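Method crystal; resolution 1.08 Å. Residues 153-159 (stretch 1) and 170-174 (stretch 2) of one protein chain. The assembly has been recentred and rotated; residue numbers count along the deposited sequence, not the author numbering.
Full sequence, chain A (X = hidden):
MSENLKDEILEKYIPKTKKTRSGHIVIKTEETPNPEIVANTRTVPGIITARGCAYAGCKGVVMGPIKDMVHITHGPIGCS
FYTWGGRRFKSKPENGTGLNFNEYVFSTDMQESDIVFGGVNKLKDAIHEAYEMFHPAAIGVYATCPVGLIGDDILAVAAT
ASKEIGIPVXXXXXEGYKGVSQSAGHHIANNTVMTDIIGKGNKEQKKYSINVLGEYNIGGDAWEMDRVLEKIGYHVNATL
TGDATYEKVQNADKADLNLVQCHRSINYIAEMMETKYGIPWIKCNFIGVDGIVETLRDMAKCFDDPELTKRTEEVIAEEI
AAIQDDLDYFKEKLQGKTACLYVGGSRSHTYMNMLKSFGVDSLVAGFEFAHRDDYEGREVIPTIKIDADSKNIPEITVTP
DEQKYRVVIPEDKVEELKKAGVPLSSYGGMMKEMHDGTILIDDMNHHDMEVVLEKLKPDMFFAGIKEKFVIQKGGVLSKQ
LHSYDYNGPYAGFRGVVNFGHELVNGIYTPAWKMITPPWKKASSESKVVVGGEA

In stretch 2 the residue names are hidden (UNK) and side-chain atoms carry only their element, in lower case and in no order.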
ATOM      1  N   ASP A 153     -20.291  26.067  36.968  1.00 12.91           N
ATOM      2  CA  ASP A 153     -21.164  25.167  37.720  1.00 12.66           C
ATOM      3  C   ASP A 153     -21.887  24.255  36.728  1.00 12.31           C
ATOM      4  O   ASP A 153     -23.008  24.553  36.250  1.00 13.39           O
ATOM      5  CB  ASP A 153     -22.126  25.937  38.601  1.00 15.00           C
ATOM      6  CG  ASP A 153     -23.015  25.028  39.451  1.00 15.09           C
ATOM      7  OD1 ASP A 153     -23.033  23.816  39.219  1.00 15.89           O
ATOM      8  OD2 ASP A 153     -23.698  25.530  40.376  1.00 19.71           O
ATOM      9  N   ILE A 154     -21.265  23.134  36.421  1.00 11.72           N
ATOM     10  CA  ILE A 154     -21.817  22.253  35.407  1.00 11.41           C
ATOM     11  C   ILE A 154     -23.069  21.543  35.895  1.00 11.39           C
ATOM     12  O   ILE A 154     -23.930  21.149  35.098  1.00 11.68           O
ATOM     13  CB  ILE A 154     -20.784  21.251  34.850  1.00 11.30           C
ATOM     14  CG1 ILE A 154     -20.280  20.275  35.927  1.00 11.90           C
ATOM     15  CG2 ILE A 154     -19.647  22.000  34.184  1.00 11.84           C
ATOM     16  CD1 ILE A 154     -19.510  19.072  35.377  1.00 13.35           C
ATOM     17  N   LEU A 155     -23.195  21.365  37.205  1.00 11.74           N
ATOM     18  CA  LEU A 155     -24.409  20.751  37.750  1.00 12.19           C
ATOM     19  C   LEU A 155     -25.627  21.628  37.401  1.00 12.64           C
ATOM     20  O   LEU A 155     -26.675  21.116  36.964  1.00 12.63           O
ATOM     21  CB  LEU A 155     -24.301  20.578  39.278  1.00 13.44           C
ATOM     22  CG  LEU A 155     -25.352  19.790  40.024  1.00 16.65           C
ATOM     23  CD1 LEU A 155     -25.244  18.316  39.785  1.00 22.17           C
ATOM     24  CD2 LEU A 155     -25.251  20.031  41.523  1.00 29.38           C
ATOM     25  N   ALA A 156     -25.504  22.923  37.626  1.00 12.20           N
ATOM     26  CA  ALA A 156     -26.587  23.850  37.344  1.00 12.82           C
ATOM     27  C   ALA A 156     -26.878  23.968  35.848  1.00 12.55           C
ATOM     28  O   ALA A 156     -28.048  23.993  35.429  1.00 13.44           O
ATOM     29  CB  ALA A 156     -26.273  25.190  37.962  1.00 16.22           C
ATOM     30  N   VAL A 157     -25.825  24.020  35.024  1.00 12.22           N
ATOM     31  CA  VAL A 157     -26.018  24.043  33.587  1.00 11.99           C
ATOM     32  C   VAL A 157     -26.789  22.821  33.113  1.00 11.83           C
ATOM     33  O   VAL A 157     -27.730  22.910  32.316  1.00 12.24           O
ATOM     34  CB  VAL A 157     -24.692  24.176  32.811  1.00 12.37           C
ATOM     35  CG1 VAL A 157     -24.924  24.086  31.324  1.00 14.07           C
ATOM     36  CG2 VAL A 157     -24.016  25.477  33.162  1.00 13.12           C
ATOM     37  N   ALA A 158     -26.380  21.652  33.617  1.00 11.88           N
ATOM     38  CA  ALA A 158     -27.044  20.392  33.238  1.00 11.86           C
ATOM     39  C   ALA A 158     -28.504  20.386  33.639  1.00 12.30           C
ATOM     40  O   ALA A 158     -29.370  19.965  32.851  1.00 12.71           O
ATOM     41  CB  ALA A 158     -26.299  19.235  33.869  1.00 11.84           C
ATOM     42  N   ALA A 159     -28.783  20.847  34.857  1.00 12.72           N
ATOM     43  CA  ALA A 159     -30.169  20.828  35.340  1.00 13.03           C
ATOM     44  C   ALA A 159     -31.071  21.746  34.524  1.00 12.55           C
ATOM     45  O   ALA A 159     -32.212  21.390  34.159  1.00 14.06           O
ATOM     46  CB  ALA A 159     -30.234  21.181  36.809  1.00 15.53           C
ATOM     47  N   UNK A 170     -26.519  14.466  32.899  1.00  9.83           N
ATOM     48  CA  UNK A 170     -25.787  14.086  34.107  1.00 10.12           C
ATOM     49  C   UNK A 170     -24.428  14.747  34.135  1.00  9.62           C
ATOM     50  O   UNK A 170     -23.611  14.534  33.232  1.00 10.81           O
ATOM     51  c   UNK A 170     -28.876  11.209  34.844  1.00 11.05           C
ATOM     52  n   UNK A 170     -28.652  10.581  33.720  1.00 11.44           N
ATOM     53  n   UNK A 170     -27.849  11.989  35.114  1.00 11.64           N
ATOM     54  c   UNK A 170     -27.406  10.947  33.261  1.00 11.26           C
ATOM     55  c   UNK A 170     -25.599  12.584  34.179  1.00 10.58           C
ATOM     56  c   UNK A 170     -26.899  11.838  34.136  1.00 10.21           C
ATOM     57  N   UNK A 171     -24.200  15.542  35.171  1.00  9.59           N
ATOM     58  CA  UNK A 171     -22.900  16.202  35.379  1.00 10.52           C
ATOM     59  C   UNK A 171     -21.986  15.377  36.277  1.00 10.24           C
ATOM     60  O   UNK A 171     -22.413  14.823  37.282  1.00 11.28           O
ATOM     61  c   UNK A 171     -23.111  17.591  35.971  1.00 11.15           C
ATOM     62  N   UNK A 172     -20.694  15.387  35.952  1.00  9.44           N
ATOM     63  CA  UNK A 172     -19.685  14.675  36.725  1.00  9.75           C
ATOM     64  C   UNK A 172     -18.519  15.603  36.999  1.00  9.72           C
ATOM     65  O   UNK A 172     -17.850  16.043  36.053  1.00  9.98           O
ATOM     66  c   UNK A 172     -22.042  11.636  34.262  1.00 10.18           C
ATOM     67  c   UNK A 172     -19.174  13.448  35.960  1.00  9.72           C
ATOM     68  c   UNK A 172     -21.422  10.401  36.218  1.00 10.15           C
ATOM     69  c   UNK A 172     -20.436  11.344  36.493  1.00  9.69           C
ATOM     70  c   UNK A 172     -21.047  12.554  34.552  1.00 10.04           C
ATOM     71  c   UNK A 172     -22.243  10.557  35.115  1.00 10.26           C
ATOM     72  c   UNK A 172     -20.240  12.435  35.655  1.00  9.41           C
ATOM     73  N   UNK A 173     -18.248  15.881  38.283  1.00 10.01           N
ATOM     74  CA  UNK A 173     -17.142  16.764  38.653  1.00  9.90           C
ATOM     75  C   UNK A 173     -15.872  15.946  38.821  1.00  9.81           C
ATOM     76  O   UNK A 173     -15.391  15.740  39.919  1.00 10.65           O
ATOM     77  c   UNK A 173     -17.470  17.527  39.912  1.00 12.07           C
ATOM     78  o   UNK A 173     -18.442  18.518  39.646  1.00 14.04           O
ATOM     79  N   UNK A 174     -15.363  15.482  37.690  1.00  9.60           N
ATOM     80  CA  UNK A 174     -14.180  14.613  37.594  1.00  9.39           C
ATOM     81  C   UNK A 174     -12.943  15.344  37.092  1.00  9.69           C
ATOM     82  O   UNK A 174     -12.131  14.800  36.351  1.00  9.59           O
ATOM     83  c   UNK A 174     -14.490  13.385  36.773  1.00  9.43           C
ATOM     84  s   UNK A 174     -15.145  13.743  35.115  1.00  9.72           S
TER

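Position 170 lies in the strand. Its side chain has six atoms: one carbon, then a five-membered ring of three carbons and two nitrogens. Its CA-to-CB bond points away from the helix, and the nearest approach of the side chain to stretch 1 is 6.7 Å, from position 170 CB to A158 CB. The ring is an imidazole, so the residue is histidine, H170. NE2 is hydrogen-bonded elsewhere in the structure.

Position 171 has a single side-chain carbon and nothing beyond it. Its CA-to-CB bond points toward the helix, and the methyl group meets three residues there. Position 171 CB is 3.8 Å from I154 O and 3.9 Å from I154 CG1. It is also 3.9 Å from L155 CA and 4.2 Å from A158 CB. L155 CD1 reaches to 4.4 Å from the same position 171 CB. The residue is alanine, A171.

Position 172 carries seven side-chain carbons: one, then a ring of six. The CA-to-CB bond points away from the helix, as expected for a strand in which neighbouring side chains alternate. The ring does not make the contact: even position 172 CB is 5.7 Å from I154 CD1, and the ring is farther off. The backbone does: I154 CD1 lies 3.5 Å from the backbone O of position 172. With no oxygen on the ring, this is phenylalanine, F172.

Position 173 follows the strand. One carbon and then one oxygen make up its side chain. The side-chain oxygen of position 173 is 4.4 Å from I154 CD1, a contact at the margin with an apolar methyl group. This identifies serine, S173.

Position 174 has one carbon followed by one sulfur. It makes no contact with stretch 1. This is cysteine, C174, with chi1 in the p well. C174 N donates a weak hydrogen bond to F172 O, 3.0 Å away, spanning S173.

The contact is small and mostly apolar, burying 212 Å² with both sides summed. The side-chain packing is apolar, while two carbonyl oxygens also touch carbons. No hydrogen bond crosses it. Helix 154-159 and strand 170-172 run nearly antiparallel, at 170°, with their axes 7.6 Å apart at closest approach. A171 is the centre of the contact: the CA atoms of L155 and A171 lie 5.3 Å apart, with the A171 methyl group packed against the helix. I154 and A158, one helical turn apart, both point their CB atoms toward the strand. They are joined by a backbone hydrogen bond, A158 N to I154 O, at 2.9 Å. I154 extends the contact to F172, at the end of the strand, and to S173 beyond it. D153 caps the start of the helix, its OD1 accepting from A156 N at 3.1 Å, but takes no part in the contact.

Stretch 2 (170-174) HAFSC
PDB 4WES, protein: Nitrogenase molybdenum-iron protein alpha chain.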